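Local coordinates for protein GDP-perosamine synthase (Caulobacter crescentus, PDB 3BN1) that catalyses the pyridoxal phosphate-dependent transfer of an amino group from L-glutamate to GDP-4-keto-6-deoxy-D-mannose, giving GDP-perosamine for the O-antigen of lipopolysaccharide, at residues Arg15-Glu20 / Leu246-Glu251; Arg21-Glu26 / Gly242-Glu247; Leu25-Thr30 / Met234-Ala239; Lys45-Tyr50 / Ala180-Phe185. One frame throughout, in Å; residues are numbered along the deposited sequence.

Contact 1: residues Arg15-Glu20 / Leu246-Glu251; sequences RLDGNE and LERVDE
D17 and R248 carry a salt-bridge network that ties the loop leading into helix 20-30 to the break between helices 236-247 and 249-266, on the surface of this aminotransferase of the DegT/DnrJ/EryC1 family. The close-packed part is the arginine. R248 NE donates to D17 OD1 at 3.1 Å with an N-H...O angle of 153°, and NH1 reaches D17 OD2, so the guanidinium grips the carboxylate side-on with one nitrogen for each oxygen. The two planes stand 77° apart. Both bonds are made, but each comes from above the carboxylate plane, so the pair is not the coplanar one. D17 CG sits between its own backbone N and carbonyl carbon (chi1 71°), which swings the short acid across toward R248; R15 NE holds the same D17 OD2 at 3.2 Å, so the acid is shared by two arginines. G18, with only hydrogens on its CA, lets the methylene chain of R248 come up to the backbone, G18 CA lying 3.6 Å from R248 CD. G18 N donates to E20 OE1 at 3.0 Å.

Against this doubly bonded ion pair, the side toward the exposed E247 is looser and rests on a single weak bond. There the amide of N19 crosses the carboxylate of E247 at about a right angle. An amide and an acid suit a place beside solvent, where water lies close to both: one water accepts from the backbone N of N19. The direct link is the weak bond from N19 ND2 to E247 OE1, 3.1 Å long.

Contact 2: residues Arg21-Glu26 / Gly242-Glu247; sequences RDYVLE and GLAQLE
The ring of Y23 reaches from helix 20-30 across to helix 236-247 and lies against L243 and A244, with its hydroxyl end directed at E247. Its CG is anti to the carbonyl carbon (chi1 -67°), which sends the ring toward the second helix. One side of the ring, CD2 and CE2, does the touching: Y23 CD2 meets A244 CB at 3.9 Å, and Y23 CE2 meets L243 CD2 at the same distance of 3.9 Å. Both methyls approach obliquely. A244, with its single methyl, lets the aromatic ring come close to the helix backbone, while L243 supplies a longer branch farther along the ring. Beyond them the carboxylate of E247 arrives from the opposite direction, near the plane of the ring, its own plane turned 79° from it. The modelled separation of hydroxyl and acid is too short to be trusted. Tyrosine suits the place because its flat ring offers apolar carbons to A244 and L243, while its hydroxyl is hydrogen-bonded to N19 ND2 at the polar end. R38 makes a cation-pi contact with the ring, and F39 meets it as well. The segment axes come within 9.4 Å and run at 158°, the geometry of a nearly antiparallel helix pair, with helix 20-30 itself packed on the second subunit.

Contact 3: residues Leu25-Thr30 / Met234-Ala239; sequences LECMDT and MTNIQA
C27 and M28 bring two sulfur-bearing side chains from helix 20-30 against the first turn of helix 236-247. C27 comes first and lies closest to the partner backbone, its CA 6.2 Å from the CA of I237. C27 CB packs on I237 CG1 at 3.9 Å, while C27 SG turns to the other neighbour and lies 3.5 Å from N236 ND2. A small, weakly polar thiol suits this place between a hydrocarbon branch and an amide. N236 ND2 is hydrogen-bonded to the backbone oxygen of W32, and N236 OD1 bonds weakly to I40 N, so the amide beside the sulfur is anchored to neighbouring backbone. M28 follows. Its chain bends at chi2 (-51°) and again at chi3, and the bent thioether brings M28 SD to the end of the I237 branch, CD1, at 3.8 Å. M28 also packs on V24 of the second subunit. The helix that receives them is started by a capping box: Q238 N donates to T235 OG1 at 2.9 Å, and T235 N returns a bond to Q238 OE1. With no hydrogen bond between the two segments, their buried association rests on apolar and sulfur contacts, while the N236 amide and the T235/Q238 cap find their hydrogen-bond partners away from helix 20-30.

Contact 4: residues Lys45-Tyr50 / Ala180-Phe185; sequences KAFADY and ATFSFF
An aromatic cluster of F47, F182 and F184 joins helix 38-51 to the end of strand 179-183, the strand that leads to the cofactor lysine at position 188. F47 is the middle ring and uses both an edge and a face. Its edge stands on F182: F47 CE2 and CZ point into the face of that ring, F47 CE2 lying 3.7 Å from F182 CD1, with F47 CZ over the ring centre. The centroids are 5.0 Å apart and the planes at 78°, a T-shaped stack. Toward F184 the roles change, for here the edge of F184 is directed at a face of F47, with F184 CZ 4.1 Å from F47 CE1. This second pair is offset and wider, its centroids 5.8 Å apart. F47 CG is anti to the backbone N (chi1 -164°), which extends the ring from the helix to the sheet.

The strand belongs to the mixed seven-stranded sheet of the aspartate aminotransferase fold. F182 of the strand and F184 just beyond it face the helix, with S183 between them pointing the other way. Flat, apolar phenylalanines suit the buried layer between helix and sheet. S183 OG accepts from F185 N at 3.1 Å in an ST turn and is also hydrogen-bonded to the phosphate oxygen OP1 of the modified lysine. F185 then lines the pocket and touches the bound 2-oxoglutarate.

In the fold
Contacts 1, 2 and 3 run in a row along helix 236-247, from its C-terminal end to its start, as the partner chain passes from the loop at 15-20 along helix 20-30. Centres of contacts 1 and 2 are about 8 Å apart, those of 2 and 3 about 9 Å. Contacts 1 and 2 share L246 and E247, contacts 2 and 3 share L25 and E26, and all three touch the second subunit. Contact 4, nested in the chain loop closed by each, lies deeper, its centre about 15 Å from that of contact 2. Helix 38-51 bridges the layers: A46 packs on L243 and L246, F47 on M197 and T199 of strand 196-200, linking the dimer-facing helices to the sheet beside the cofactor site.

Contact 1: residues Arg15-Glu20 / Leu246-Glu251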
loop_
_atom_site.group_PDB
_atom_site.type_symbol
_atom_site.label_atom_id
_atom_site.label_comp_id
_atom_site.label_asym_id
_atom_site.label_seq_id
_atom_site.Cartn_x
_atom_site.Cartn_y
_atom_site.Cartn_z
ATOM N N ARG A 15 19.295 3.345 -10.470
ATOM C CA ARG A 15 20.301 2.694 -11.274
ATOM C C ARG A 15 19.928 1.215 -11.304
ATOM O O ARG A 15 20.158 0.462 -10.363
ATOM C CB ARG A 15 21.680 2.879 -10.669
ATOM C CG ARG A 15 22.742 2.565 -11.676
ATOM C CD ARG A 15 23.902 3.422 -11.348
ATOM N NE ARG A 15 25.081 2.812 -11.921
ATOM C CZ ARG A 15 25.526 3.136 -13.125
ATOM N NH1 ARG A 15 24.894 4.081 -13.815
ATOM N NH2 ARG A 15 26.605 2.545 -13.620
ATOM N N LEU A 16 19.285 0.788 -12.374
ATOM C CA LEU A 16 18.923 -0.617 -12.467
ATOM C C LEU A 16 19.984 -1.272 -13.356
ATOM O O LEU A 16 19.742 -1.607 -14.501
ATOM C CB LEU A 16 17.522 -0.693 -13.067
ATOM C CG LEU A 16 16.430 0.237 -12.483
ATOM C CD1 LEU A 16 15.086 0.015 -13.172
ATOM C CD2 LEU A 16 16.274 0.020 -10.987
ATOM N N ASP A 17 21.178 -1.458 -12.826
ATOM C CA ASP A 17 22.287 -1.969 -13.615
ATOM C C ASP A 17 22.776 -3.359 -13.201
ATOM O O ASP A 17 23.920 -3.721 -13.481
ATOM C CB ASP A 17 23.437 -0.963 -13.584
ATOM C CG ASP A 17 24.118 -0.893 -12.228
ATOM O OD1 ASP A 17 23.530 -1.341 -11.214
ATOM O OD2 ASP A 17 25.256 -0.381 -12.168
ATOM N N GLY A 18 21.864 -4.122 -12.601
ATOM C CA GLY A 18 22.038 -5.505 -12.170
ATOM C C GLY A 18 21.003 -6.406 -12.889
ATOM O O GLY A 18 20.682 -6.184 -14.083
ATOM N N ASN A 19 20.493 -7.400 -12.143
ATOM C CA ASN A 19 19.493 -8.387 -12.576
ATOM C C ASN A 19 17.995 -8.036 -12.462
ATOM O O ASN A 19 17.150 -8.932 -12.433
ATOM C CB ASN A 19 19.685 -9.640 -11.721
ATOM C CG ASN A 19 20.962 -10.331 -12.048
ATOM O OD1 ASN A 19 21.468 -10.193 -13.165
ATOM N ND2 ASN A 19 21.566 -10.936 -11.054
ATOM N N GLU A 20 17.660 -6.754 -12.347
ATOM C CA GLU A 20 16.271 -6.323 -12.142
ATOM C C GLU A 20 15.351 -6.812 -13.266
ATOM O O GLU A 20 14.342 -7.497 -13.045
ATOM C CB GLU A 20 16.240 -4.786 -11.948
ATOM C CG GLU A 20 17.043 -4.338 -10.679
ATOM C CD GLU A 20 18.447 -3.842 -11.008
ATOM O OE1 GLU A 20 18.847 -3.995 -12.206
ATOM O OE2 GLU A 20 19.140 -3.323 -10.079
ATOM N N LEU A 246 19.759 -5.134 -4.202
ATOM C CA LEU A 246 20.570 -5.477 -3.041
ATOM C C LEU A 246 21.839 -6.226 -3.394
ATOM O O LEU A 246 22.848 -6.055 -2.722
ATOM C CB LEU A 246 19.786 -6.190 -1.937
ATOM C CG LEU A 246 20.283 -6.631 -0.545
ATOM C CD1 LEU A 246 20.856 -5.563 0.386
ATOM C CD2 LEU A 246 19.222 -7.461 0.214
ATOM N N GLU A 247 21.766 -7.078 -4.417
ATOM C CA GLU A 247 22.953 -7.793 -4.890
ATOM C C GLU A 247 24.057 -6.828 -5.278
ATOM O O GLU A 247 25.226 -7.188 -5.353
ATOM C CB GLU A 247 22.612 -8.604 -6.134
ATOM C CG GLU A 247 21.627 -9.729 -5.914
ATOM C CD GLU A 247 21.140 -10.333 -7.239
ATOM O OE1 GLU A 247 21.188 -9.640 -8.282
ATOM O OE2 GLU A 247 20.662 -11.494 -7.235
ATOM N N ARG A 248 23.707 -5.593 -5.568
ATOM C CA ARG A 248 24.737 -4.683 -6.002
ATOM C C ARG A 248 24.832 -3.524 -5.048
ATOM O O ARG A 248 25.326 -2.478 -5.425
ATOM C CB ARG A 248 24.416 -4.232 -7.426
ATOM C CG ARG A 248 24.997 -5.219 -8.489
ATOM C CD ARG A 248 24.746 -4.793 -9.910
ATOM N NE ARG A 248 25.422 -3.541 -10.231
ATOM C CZ ARG A 248 26.722 -3.455 -10.476
ATOM N NH1 ARG A 248 27.262 -2.276 -10.754
ATOM N NH2 ARG A 248 27.468 -4.557 -10.429
ATOM N N VAL A 249 24.376 -3.729 -3.820
ATOM C CA VAL A 249 24.341 -2.653 -2.837
ATOM C C VAL A 249 25.707 -2.009 -2.630
ATOM O O VAL A 249 25.851 -0.782 -2.617
ATOM C CB VAL A 249 23.751 -3.095 -1.476
ATOM C CG1 VAL A 249 24.765 -3.922 -0.693
ATOM C CG2 VAL A 249 23.395 -1.872 -0.638
ATOM N N ASP A 250 26.727 -2.846 -2.498
ATOM C CA ASP A 250 28.071 -2.322 -2.300
ATOM C C ASP A 250 28.573 -1.445 -3.431
ATOM O O ASP A 250 29.195 -0.421 -3.164
ATOM C CB ASP A 250 29.052 -3.413 -1.895
ATOM C CG ASP A 250 28.765 -3.927 -0.513
ATOM O OD1 ASP A 250 28.278 -3.109 0.287
ATOM O OD2 ASP A 250 29.034 -5.109 -0.214
ATOM N N GLU A 251 28.239 -1.797 -4.678
ATOM C CA GLU A 251 28.605 -0.991 -5.860
ATOM C C GLU A 251 27.837 0.297 -5.884
ATOM O O GLU A 251 28.399 1.356 -6.175
ATOM C CB GLU A 251 28.291 -1.731 -7.160
ATOM C CG GLU A 251 29.005 -3.077 -7.316
ATOM C CD GLU A 251 28.510 -4.160 -6.353
ATOM O OE1 GLU A 251 27.686 -3.849 -5.455
ATOM O OE2 GLU A 251 28.972 -5.322 -6.472
HETATM O O HOH W 1 26.499 0.941 -9.642
HETATM O O HOH W 2 21.626 -7.594 -9.523
#

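Contact 2: residues Arg21-Glu26 / Gly242-Glu247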
loop_
_atom_site.group_PDB
_atom_site.type_symbol
_atom_site.label_atom_id
_atom_site.label_comp_id
_atom_site.label_asym_id
_atom_site.label_seq_id
_atom_site.Cartn_x
_atom_site.Cartn_y
_atom_site.Cartn_z
ATOM N N ARG A 21 15.795 -6.515 -14.483
ATOM C CA ARG A 21 15.077 -6.893 -15.678
ATOM C C ARG A 21 14.962 -8.401 -15.663
ATOM O O ARG A 21 13.862 -8.947 -15.652
ATOM C CB ARG A 21 15.801 -6.384 -16.916
ATOM C CG ARG A 21 14.955 -6.193 -18.158
ATOM C CD ARG A 21 15.844 -6.285 -19.451
ATOM N NE ARG A 21 15.297 -5.571 -20.618
ATOM C CZ ARG A 21 15.078 -6.140 -21.801
ATOM N NH1 ARG A 21 14.538 -5.464 -22.816
ATOM N NH2 ARG A 21 15.416 -7.409 -21.971
ATOM N N ASP A 22 16.085 -9.098 -15.598
ATOM C CA ASP A 22 16.017 -10.556 -15.549
ATOM C C ASP A 22 15.019 -11.110 -14.521
ATOM O O ASP A 22 14.153 -11.931 -14.874
ATOM C CB ASP A 22 17.421 -11.211 -15.489
ATOM C CG ASP A 22 17.380 -12.705 -15.096
ATOM O OD1 ASP A 22 16.900 -13.563 -15.868
ATOM O OD2 ASP A 22 17.863 -13.055 -13.998
ATOM N N TYR A 23 15.137 -10.696 -13.259
ATOM C CA TYR A 23 14.266 -11.209 -12.212
ATOM C C TYR A 23 12.798 -10.866 -12.469
ATOM O O TYR A 23 11.898 -11.706 -12.350
ATOM C CB TYR A 23 14.734 -10.684 -10.860
ATOM C CG TYR A 23 16.075 -11.187 -10.369
ATOM C CD1 TYR A 23 16.858 -12.013 -11.137
ATOM C CD2 TYR A 23 16.586 -10.804 -9.140
ATOM C CE1 TYR A 23 18.081 -12.467 -10.660
ATOM C CE2 TYR A 23 17.795 -11.197 -8.691
ATOM C CZ TYR A 23 18.539 -12.077 -9.442
ATOM O OH TYR A 23 19.749 -12.578 -9.010
ATOM N N VAL A 24 12.552 -9.632 -12.898
ATOM C CA VAL A 24 11.195 -9.266 -13.221
ATOM C C VAL A 24 10.606 -10.105 -14.350
ATOM O O VAL A 24 9.482 -10.630 -14.252
ATOM C CB VAL A 24 11.120 -7.757 -13.544
ATOM C CG1 VAL A 24 9.750 -7.519 -14.154
ATOM C CG2 VAL A 24 11.293 -6.987 -12.191
ATOM N N LEU A 25 11.370 -10.230 -15.432
ATOM C CA LEU A 25 10.915 -11.037 -16.572
ATOM C C LEU A 25 10.561 -12.452 -16.088
ATOM O O LEU A 25 9.638 -13.121 -16.585
ATOM C CB LEU A 25 12.027 -11.083 -17.625
ATOM C CG LEU A 25 11.942 -9.897 -18.588
ATOM C CD1 LEU A 25 13.004 -10.057 -19.673
ATOM C CD2 LEU A 25 10.510 -9.646 -19.220
ATOM N N GLU A 26 11.321 -12.950 -15.123
ATOM C CA GLU A 26 11.011 -14.282 -14.595
ATOM C C GLU A 26 9.646 -14.281 -13.928
ATOM O O GLU A 26 8.878 -15.257 -14.057
ATOM C CB GLU A 26 12.069 -14.749 -13.596
ATOM C CG GLU A 26 11.749 -16.145 -13.036
ATOM C CD GLU A 26 12.600 -16.513 -11.827
ATOM O OE1 GLU A 26 13.816 -16.182 -11.866
ATOM O OE2 GLU A 26 12.036 -17.054 -10.840
ATOM N N GLY A 242 13.932 -5.431 -5.944
ATOM C CA GLY A 242 14.675 -5.223 -4.721
ATOM C C GLY A 242 15.898 -6.153 -4.506
ATOM O O GLY A 242 16.918 -5.823 -3.880
ATOM N N LEU A 243 15.734 -7.383 -4.911
ATOM C CA LEU A 243 16.767 -8.343 -4.658
ATOM C C LEU A 243 17.926 -8.026 -5.571
ATOM O O LEU A 243 19.108 -8.029 -5.172
ATOM C CB LEU A 243 16.149 -9.704 -4.999
ATOM C CG LEU A 243 17.175 -10.808 -4.717
ATOM C CD1 LEU A 243 17.814 -10.734 -3.319
ATOM C CD2 LEU A 243 16.694 -12.245 -5.062
ATOM N N ALA A 244 17.591 -7.749 -6.826
ATOM C CA ALA A 244 18.651 -7.391 -7.786
ATOM C C ALA A 244 19.383 -6.114 -7.325
ATOM O O ALA A 244 20.599 -5.971 -7.494
ATOM C CB ALA A 244 18.065 -7.227 -9.179
ATOM N N GLN A 245 18.660 -5.174 -6.723
ATOM C CA GLN A 245 19.316 -3.941 -6.247
ATOM C C GLN A 245 20.253 -4.295 -5.119
ATOM O O GLN A 245 21.362 -3.762 -5.052
ATOM C CB GLN A 245 18.283 -2.968 -5.678
ATOM C CG GLN A 245 17.470 -2.329 -6.765
ATOM C CD GLN A 245 18.173 -1.079 -7.322
ATOM O OE1 GLN A 245 18.196 -0.015 -6.686
ATOM N NE2 GLN A 245 18.803 -1.237 -8.492
ATOM N N LEU A 246 19.759 -5.134 -4.202
ATOM C CA LEU A 246 20.570 -5.477 -3.041
ATOM C C LEU A 246 21.839 -6.226 -3.394
ATOM O O LEU A 246 22.848 -6.055 -2.722
ATOM C CB LEU A 246 19.786 -6.190 -1.937
ATOM C CG LEU A 246 20.283 -6.631 -0.545
ATOM C CD1 LEU A 246 20.856 -5.563 0.386
ATOM C CD2 LEU A 246 19.222 -7.461 0.214
ATOM N N GLU A 247 21.766 -7.078 -4.417
ATOM C CA GLU A 247 22.953 -7.793 -4.890
ATOM C C GLU A 247 24.057 -6.828 -5.278
ATOM O O GLU A 247 25.226 -7.188 -5.353
ATOM C CB GLU A 247 22.612 -8.604 -6.134
ATOM C CG GLU A 247 21.627 -9.729 -5.914
ATOM C CD GLU A 247 21.140 -10.333 -7.239
ATOM O OE1 GLU A 247 21.188 -9.640 -8.282
ATOM O OE2 GLU A 247 20.662 -11.494 -7.235
#

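Contact 3: residues Leu25-Thr30 / Met234-Ala239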
loop_
_atom_site.group_PDB
_atom_site.type_symbol
_atom_site.label_atom_id
_atom_site.label_comp_id
_atom_site.label_asym_id
_atom_site.label_seq_id
_atom_site.Cartn_x
_atom_site.Cartn_y
_atom_site.Cartn_z
ATOM N N LEU A 25 11.370 -10.230 -15.432
ATOM C CA LEU A 25 10.915 -11.037 -16.572
ATOM C C LEU A 25 10.561 -12.452 -16.088
ATOM O O LEU A 25 9.638 -13.121 -16.585
ATOM C CB LEU A 25 12.027 -11.083 -17.625
ATOM C CG LEU A 25 11.942 -9.897 -18.588
ATOM C CD1 LEU A 25 13.004 -10.057 -19.673
ATOM C CD2 LEU A 25 10.510 -9.646 -19.220
ATOM N N GLU A 26 11.321 -12.950 -15.123
ATOM C CA GLU A 26 11.011 -14.282 -14.595
ATOM C C GLU A 26 9.646 -14.281 -13.928
ATOM O O GLU A 26 8.878 -15.257 -14.057
ATOM C CB GLU A 26 12.069 -14.749 -13.596
ATOM C CG GLU A 26 11.749 -16.145 -13.036
ATOM C CD GLU A 26 12.600 -16.513 -11.827
ATOM O OE1 GLU A 26 13.816 -16.182 -11.866
ATOM O OE2 GLU A 26 12.036 -17.054 -10.840
ATOM N N CYS A 27 9.328 -13.197 -13.211
ATOM C CA CYS A 27 8.027 -13.184 -12.528
ATOM C C CYS A 27 6.969 -13.186 -13.604
ATOM O O CYS A 27 5.936 -13.788 -13.435
ATOM C CB CYS A 27 7.755 -11.950 -11.650
ATOM S SG CYS A 27 8.894 -11.670 -10.289
ATOM N N MET A 28 7.192 -12.414 -14.653
ATOM C CA MET A 28 6.179 -12.345 -15.679
ATOM C C MET A 28 6.045 -13.719 -16.379
ATOM O O MET A 28 4.954 -14.145 -16.823
ATOM C CB MET A 28 6.662 -11.381 -16.798
ATOM C CG MET A 28 6.850 -9.904 -16.485
ATOM S SD MET A 28 5.327 -9.206 -15.675
ATOM C CE MET A 28 4.274 -9.105 -17.160
ATOM N N ASP A 29 7.183 -14.326 -16.641
ATOM C CA ASP A 29 7.177 -15.560 -17.438
ATOM C C ASP A 29 6.611 -16.717 -16.654
ATOM O O ASP A 29 6.082 -17.649 -17.241
ATOM C CB ASP A 29 8.589 -15.868 -17.949
ATOM C CG ASP A 29 8.955 -15.008 -19.144
ATOM O OD1 ASP A 29 7.992 -14.536 -19.799
ATOM O OD2 ASP A 29 10.160 -14.790 -19.410
ATOM N N THR A 30 6.748 -16.666 -15.336
ATOM C CA THR A 30 6.194 -17.733 -14.498
ATOM C C THR A 30 4.811 -17.396 -13.963
ATOM O O THR A 30 4.190 -18.222 -13.339
ATOM C CB THR A 30 7.068 -17.972 -13.294
ATOM O OG1 THR A 30 7.391 -16.694 -12.707
ATOM C CG2 THR A 30 8.338 -18.727 -13.750
ATOM N N MET A 234 4.171 -6.638 -0.189
ATOM C CA MET A 234 4.993 -6.297 -1.354
ATOM C C MET A 234 4.697 -7.314 -2.485
ATOM O O MET A 234 4.468 -8.502 -2.193
ATOM C CB MET A 234 6.496 -6.454 -1.005
ATOM C CG MET A 234 7.368 -5.946 -2.144
ATOM S SD MET A 234 9.100 -6.031 -1.772
ATOM C CE MET A 234 9.370 -4.513 -0.736
ATOM N N THR A 235 4.709 -6.884 -3.752
ATOM C CA THR A 235 4.581 -7.842 -4.835
ATOM C C THR A 235 5.916 -8.595 -5.096
ATOM O O THR A 235 7.024 -8.132 -4.729
ATOM C CB THR A 235 4.202 -7.199 -6.173
ATOM O OG1 THR A 235 5.211 -6.236 -6.624
ATOM C CG2 THR A 235 2.807 -6.639 -6.072
ATOM N N ASN A 236 5.804 -9.752 -5.750
ATOM C CA ASN A 236 6.970 -10.552 -6.109
ATOM C C ASN A 236 7.777 -9.752 -7.122
ATOM O O ASN A 236 8.998 -9.896 -7.178
ATOM C CB ASN A 236 6.527 -11.890 -6.740
ATOM C CG ASN A 236 7.626 -12.985 -6.714
ATOM O OD1 ASN A 236 8.374 -13.143 -5.742
ATOM N ND2 ASN A 236 7.665 -13.795 -7.777
ATOM N N ILE A 237 7.114 -8.942 -7.947
ATOM C CA ILE A 237 7.818 -8.098 -8.929
ATOM C C ILE A 237 8.673 -7.035 -8.208
ATOM O O ILE A 237 9.855 -6.893 -8.515
ATOM C CB ILE A 237 6.809 -7.370 -9.935
ATOM C CG1 ILE A 237 6.360 -8.377 -11.037
ATOM C CG2 ILE A 237 7.532 -6.150 -10.557
ATOM C CD1 ILE A 237 5.413 -7.864 -12.151
ATOM N N GLN A 238 8.099 -6.353 -7.209
ATOM C CA GLN A 238 8.863 -5.368 -6.445
ATOM C C GLN A 238 10.014 -6.076 -5.717
ATOM O O GLN A 238 11.105 -5.543 -5.615
ATOM C CB GLN A 238 7.984 -4.671 -5.376
ATOM C CG GLN A 238 6.857 -3.770 -5.932
ATOM C CD GLN A 238 5.655 -3.667 -4.985
ATOM O OE1 GLN A 238 4.642 -4.293 -5.227
ATOM N NE2 GLN A 238 5.789 -2.907 -3.913
ATOM N N ALA A 239 9.775 -7.270 -5.180
ATOM C CA ALA A 239 10.858 -7.962 -4.441
ATOM C C ALA A 239 11.971 -8.382 -5.410
ATOM O O ALA A 239 13.163 -8.457 -5.052
ATOM C CB ALA A 239 10.349 -9.208 -3.666
#

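Contact 4: residues Lys45-Tyr50 / Ala180-Phe185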
loop_
_atom_site.group_PDB
_atom_site.type_symbol
_atom_site.label_atom_id
_atom_site.label_comp_id
_atom_site.label_asym_id
_atom_site.label_seq_id
_atom_site.Cartn_x
_atom_site.Cartn_y
_atom_site.Cartn_z
ATOM N N LYS A 45 15.081 -12.463 3.056
ATOM C CA LYS A 45 16.221 -13.189 3.588
ATOM C C LYS A 45 17.517 -12.394 3.463
ATOM O O LYS A 45 18.253 -12.196 4.420
ATOM C CB LYS A 45 16.364 -14.493 2.812
ATOM C CG LYS A 45 16.689 -15.685 3.700
ATOM C CD LYS A 45 17.843 -16.520 3.136
ATOM C CE LYS A 45 19.227 -16.003 3.559
ATOM N NZ LYS A 45 20.075 -17.021 4.259
ATOM N N ALA A 46 17.850 -12.053 2.235
ATOM C CA ALA A 46 19.075 -11.298 1.968
ATOM C C ALA A 46 19.099 -9.995 2.745
ATOM O O ALA A 46 20.150 -9.474 3.115
ATOM C CB ALA A 46 19.100 -10.946 0.474
ATOM N N PHE A 47 17.930 -9.392 2.920
ATOM C CA PHE A 47 17.930 -8.063 3.546
ATOM C C PHE A 47 18.176 -8.143 5.001
ATOM O O PHE A 47 18.828 -7.311 5.593
ATOM C CB PHE A 47 16.596 -7.324 3.279
ATOM C CG PHE A 47 16.680 -5.839 3.551
ATOM C CD1 PHE A 47 17.263 -4.997 2.613
ATOM C CD2 PHE A 47 16.371 -5.324 4.808
ATOM C CE1 PHE A 47 17.459 -3.649 2.867
ATOM C CE2 PHE A 47 16.548 -3.962 5.073
ATOM C CZ PHE A 47 17.061 -3.101 4.075
ATOM N N ALA A 48 17.585 -9.156 5.593
ATOM C CA ALA A 48 17.757 -9.388 7.004
ATOM C C ALA A 48 19.239 -9.671 7.302
ATOM O O ALA A 48 19.789 -9.217 8.311
ATOM C CB ALA A 48 16.885 -10.570 7.397
ATOM N N ASP A 49 19.859 -10.452 6.438
ATOM C CA ASP A 49 21.287 -10.740 6.558
ATOM C C ASP A 49 22.093 -9.461 6.325
ATOM O O ASP A 49 23.057 -9.189 7.021
ATOM C CB ASP A 49 21.772 -11.755 5.480
ATOM C CG ASP A 49 21.038 -13.084 5.528
ATOM O OD1 ASP A 49 20.479 -13.464 6.587
ATOM O OD2 ASP A 49 21.056 -13.763 4.476
ATOM N N TYR A 50 21.732 -8.664 5.338
ATOM C CA TYR A 50 22.525 -7.467 5.109
ATOM C C TYR A 50 22.489 -6.558 6.305
ATOM O O TYR A 50 23.508 -5.998 6.697
ATOM C CB TYR A 50 22.045 -6.784 3.869
ATOM C CG TYR A 50 22.841 -5.555 3.547
ATOM C CD1 TYR A 50 24.156 -5.637 3.116
ATOM C CD2 TYR A 50 22.282 -4.293 3.728
ATOM C CE1 TYR A 50 24.877 -4.466 2.790
ATOM C CE2 TYR A 50 22.973 -3.130 3.386
ATOM C CZ TYR A 50 24.282 -3.227 2.939
ATOM O OH TYR A 50 24.987 -2.073 2.653
ATOM N N ALA A 180 12.804 -1.400 12.789
ATOM C CA ALA A 180 13.206 -0.213 12.005
ATOM C C ALA A 180 12.503 -0.375 10.684
ATOM O O ALA A 180 12.130 -1.502 10.316
ATOM C CB ALA A 180 14.701 -0.249 11.721
ATOM N N THR A 181 12.436 0.728 9.928
ATOM C CA THR A 181 11.812 0.673 8.605
ATOM C C THR A 181 12.710 1.330 7.546
ATOM O O THR A 181 13.602 2.162 7.826
ATOM C CB THR A 181 10.421 1.314 8.609
ATOM O OG1 THR A 181 10.626 2.693 8.856
ATOM C CG2 THR A 181 9.589 0.797 9.791
ATOM N N PHE A 182 12.481 0.860 6.327
ATOM C CA PHE A 182 13.184 1.344 5.165
ATOM C C PHE A 182 12.219 1.584 4.026
ATOM O O PHE A 182 11.134 0.975 3.941
ATOM C CB PHE A 182 14.191 0.312 4.664
ATOM C CG PHE A 182 15.263 -0.008 5.645
ATOM C CD1 PHE A 182 15.054 -0.992 6.631
ATOM C CD2 PHE A 182 16.484 0.651 5.572
ATOM C CE1 PHE A 182 16.049 -1.260 7.583
ATOM C CE2 PHE A 182 17.544 0.294 6.393
ATOM C CZ PHE A 182 17.321 -0.645 7.440
ATOM N N SER A 183 12.683 2.431 3.131
ATOM C CA SER A 183 11.913 2.812 1.948
ATOM C C SER A 183 12.682 2.473 0.661
ATOM O O SER A 183 13.875 2.781 0.527
ATOM C CB SER A 183 11.732 4.319 1.917
ATOM O OG SER A 183 11.134 4.677 0.670
ATOM N N PHE A 184 11.994 1.889 -0.313
ATOM C CA PHE A 184 12.617 1.600 -1.615
ATOM C C PHE A 184 11.844 2.419 -2.622
ATOM O O PHE A 184 11.754 2.080 -3.795
ATOM C CB PHE A 184 12.532 0.128 -1.926
ATOM C CG PHE A 184 12.974 -0.731 -0.767
ATOM C CD1 PHE A 184 14.255 -0.573 -0.238
ATOM C CD2 PHE A 184 12.162 -1.762 -0.258
ATOM C CE1 PHE A 184 14.696 -1.379 0.830
ATOM C CE2 PHE A 184 12.579 -2.563 0.814
ATOM C CZ PHE A 184 13.870 -2.385 1.355
ATOM N N PHE A 185 11.389 3.585 -2.186
ATOM C CA PHE A 185 10.770 4.500 -3.152
ATOM C C PHE A 185 11.810 4.764 -4.270
ATOM O O PHE A 185 13.011 4.500 -4.128
ATOM C CB PHE A 185 10.411 5.783 -2.388
ATOM C CG PHE A 185 9.717 6.789 -3.227
ATOM C CD1 PHE A 185 8.546 6.451 -3.884
ATOM C CD2 PHE A 185 10.248 8.054 -3.386
ATOM C CE1 PHE A 185 7.894 7.360 -4.687
ATOM C CE2 PHE A 185 9.607 8.948 -4.199
ATOM C CZ PHE A 185 8.418 8.601 -4.848
#